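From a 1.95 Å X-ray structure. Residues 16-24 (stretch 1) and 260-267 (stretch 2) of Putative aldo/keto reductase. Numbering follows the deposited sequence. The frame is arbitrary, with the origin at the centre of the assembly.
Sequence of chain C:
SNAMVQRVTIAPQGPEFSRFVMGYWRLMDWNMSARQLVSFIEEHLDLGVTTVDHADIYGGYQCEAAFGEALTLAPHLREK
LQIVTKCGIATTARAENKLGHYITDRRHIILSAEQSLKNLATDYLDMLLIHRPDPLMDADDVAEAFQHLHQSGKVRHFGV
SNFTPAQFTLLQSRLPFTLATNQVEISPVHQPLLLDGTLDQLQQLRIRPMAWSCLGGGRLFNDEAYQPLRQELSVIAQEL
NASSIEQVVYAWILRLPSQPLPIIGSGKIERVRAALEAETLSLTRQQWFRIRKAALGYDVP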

# COMPACT_ATOMS: atom_id res chain seq x y z
N GLU C 16 37.92 -13.03 9.76
CA GLU C 16 37.33 -13.93 10.73
C GLU C 16 36.80 -13.11 11.89
O GLU C 16 37.56 -12.40 12.56
CB GLU C 16 38.36 -14.95 11.20
CG GLU C 16 37.83 -16.01 12.13
CD GLU C 16 38.88 -17.05 12.47
OE1 GLU C 16 39.49 -16.96 13.56
OE2 GLU C 16 39.11 -17.96 11.63
N PHE C 17 35.48 -13.18 12.11
CA PHE C 17 34.83 -12.45 13.19
C PHE C 17 34.32 -13.39 14.28
O PHE C 17 34.25 -14.61 14.11
CB PHE C 17 33.65 -11.63 12.66
CG PHE C 17 34.05 -10.37 11.94
CD1 PHE C 17 35.37 -9.96 11.90
CD2 PHE C 17 33.09 -9.59 11.30
CE1 PHE C 17 35.73 -8.80 11.23
CE2 PHE C 17 33.45 -8.42 10.63
CZ PHE C 17 34.77 -8.03 10.60
N SER C 18 33.95 -12.82 15.42
CA SER C 18 33.18 -13.60 16.39
C SER C 18 31.73 -13.60 15.91
O SER C 18 31.27 -12.62 15.34
CB SER C 18 33.33 -13.04 17.81
OG SER C 18 32.90 -11.69 17.88
N ARG C 19 31.02 -14.71 16.10
CA ARG C 19 29.65 -14.87 15.64
C ARG C 19 28.70 -13.83 16.24
O ARG C 19 27.71 -13.43 15.61
CB ARG C 19 29.16 -16.28 15.98
CG ARG C 19 27.86 -16.67 15.33
CD ARG C 19 27.48 -18.07 15.74
NE ARG C 19 26.34 -18.55 14.98
CZ ARG C 19 25.77 -19.73 15.16
NH1 ARG C 19 26.24 -20.55 16.09
NH2 ARG C 19 24.72 -20.07 14.41
N PHE C 20 28.99 -13.40 17.46
CA PHE C 20 28.27 -12.30 18.07
C PHE C 20 29.15 -11.05 18.08
O PHE C 20 30.35 -11.12 18.32
CB PHE C 20 27.82 -12.65 19.50
CG PHE C 20 26.57 -13.49 19.56
CD1 PHE C 20 25.33 -12.90 19.67
CD2 PHE C 20 26.65 -14.87 19.51
CE1 PHE C 20 24.17 -13.67 19.73
CE2 PHE C 20 25.50 -15.65 19.58
CZ PHE C 20 24.26 -15.05 19.69
N VAL C 21 28.54 -9.90 17.80
CA VAL C 21 29.27 -8.64 17.67
C VAL C 21 28.84 -7.64 18.74
O VAL C 21 27.64 -7.42 18.95
CB VAL C 21 29.03 -8.03 16.26
CG1 VAL C 21 29.65 -6.63 16.16
CG2 VAL C 21 29.59 -8.96 15.19
N MET C 22 29.80 -7.04 19.44
CA MET C 22 29.45 -6.00 20.41
C MET C 22 29.30 -4.65 19.71
O MET C 22 30.26 -4.13 19.15
CB MET C 22 30.51 -5.89 21.52
CG MET C 22 30.10 -4.95 22.65
SD MET C 22 28.65 -5.56 23.55
CE MET C 22 27.69 -4.05 23.72
N GLY C 23 28.09 -4.10 19.75
CA GLY C 23 27.80 -2.81 19.12
C GLY C 23 27.92 -1.65 20.10
O GLY C 23 27.44 -1.73 21.24
N TYR C 24 28.54 -0.56 19.67
CA TYR C 24 28.82 0.55 20.57
C TYR C 24 28.08 1.84 20.22
O TYR C 24 28.48 2.93 20.64
CB TYR C 24 30.34 0.80 20.60
CG TYR C 24 31.06 -0.17 21.51
CD1 TYR C 24 31.11 0.04 22.88
CD2 TYR C 24 31.68 -1.31 21.00
CE1 TYR C 24 31.75 -0.86 23.73
CE2 TYR C 24 32.33 -2.22 21.84
CZ TYR C 24 32.37 -1.98 23.20
OH TYR C 24 33.02 -2.86 24.05
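Stretch 2, residues 260-267: PLPIIGSG

Stretch 2 lies beside stretch 1 as a parallel β-strand neighbour, joined by main-chain hydrogen bonds and packed with apolar side chains on both faces of the sheet. Residues 261-264 are extended and run in the same sense as strand 21-23, the axes crossing at -33° with a closest approach of 4.4 Å. The register pairs Val-21 with Ile-263 (CA to CA 4.5 Å) and Met-22 with Ile-264 (CA to CA 5.0 Å). As is typical of parallel strands, the bonds zigzag: Val-21 N donates to Pro-262 O (2.9 Å), Ile-264 N to Val-21 O (2.7 Å), and Gly-23 N to Ile-264 O (2.6 Å). Pro-262 has no amide hydrogen, yet its carbonyl still serves as an acceptor. Its ring suits the place too, with CD over one face of the Phe-20 ring and CG 3.7 Å from Phe-20 CE1. Val-21 and Ile-263 share one face, Val-21 CB lying 4.0 Å from Ile-263 CG1. Met-22 and Ile-264 share the other, where the flexible methionine brings CE to 3.2 Å from Ser-266 O. At Gly-23 a CB would clash with Ile-263 CG2, which approaches Gly-23 CA to 3.5 Å. Where Gly-265 follows its strand, one water donates to Gly-23 O (2.7 Å) and Gly-265 O (3.0 Å), bridging the two stretches.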

# COMPACT_ATOMS: atom_id res chain seq x y z
N PRO C 260 23.36 -15.08 10.06
CA PRO C 260 23.69 -13.73 10.54
C PRO C 260 24.57 -13.71 11.79
O PRO C 260 24.56 -14.67 12.58
CB PRO C 260 22.32 -13.11 10.85
CG PRO C 260 21.31 -14.00 10.18
CD PRO C 260 21.92 -15.36 10.23
N LEU C 261 25.33 -12.63 11.95
CA LEU C 261 26.09 -12.31 13.15
C LEU C 261 25.33 -11.23 13.92
O LEU C 261 25.32 -10.06 13.50
CB LEU C 261 27.50 -11.81 12.81
CG LEU C 261 28.52 -12.77 12.18
CD1 LEU C 261 28.14 -13.22 10.77
CD2 LEU C 261 29.88 -12.12 12.18
N PRO C 262 24.68 -11.60 15.03
CA PRO C 262 23.89 -10.63 15.80
C PRO C 262 24.75 -9.59 16.50
O PRO C 262 25.76 -9.93 17.13
CB PRO C 262 23.15 -11.50 16.83
CG PRO C 262 23.18 -12.90 16.25
CD PRO C 262 24.49 -12.98 15.52
N ILE C 263 24.37 -8.32 16.38
CA ILE C 263 25.03 -7.23 17.10
C ILE C 263 24.32 -6.99 18.41
O ILE C 263 23.12 -6.71 18.43
CB ILE C 263 25.04 -5.92 16.29
CG1 ILE C 263 25.73 -6.13 14.94
CG2 ILE C 263 25.68 -4.79 17.10
CD1 ILE C 263 25.50 -4.99 13.95
N ILE C 264 25.06 -7.13 19.51
CA ILE C 264 24.54 -6.90 20.84
C ILE C 264 24.84 -5.45 21.21
O ILE C 264 25.96 -4.98 20.99
CB ILE C 264 25.17 -7.84 21.89
CG1 ILE C 264 25.29 -9.26 21.35
CG2 ILE C 264 24.41 -7.78 23.21
CD1 ILE C 264 26.19 -10.14 22.20
N GLY C 265 23.87 -4.75 21.78
CA GLY C 265 24.04 -3.34 22.08
C GLY C 265 23.99 -2.96 23.55
O GLY C 265 24.03 -1.78 23.89
N SER C 266 23.89 -3.96 24.42
CA SER C 266 23.76 -3.71 25.85
C SER C 266 25.11 -3.52 26.53
O SER C 266 26.02 -4.34 26.38
CB SER C 266 23.00 -4.86 26.53
OG SER C 266 23.10 -4.76 27.95
N GLY C 267 25.23 -2.44 27.31
CA GLY C 267 26.45 -2.17 28.05
C GLY C 267 26.55 -2.94 29.34
O GLY C 267 27.41 -2.68 30.17
O HOH W 1 25.53 0.01 22.03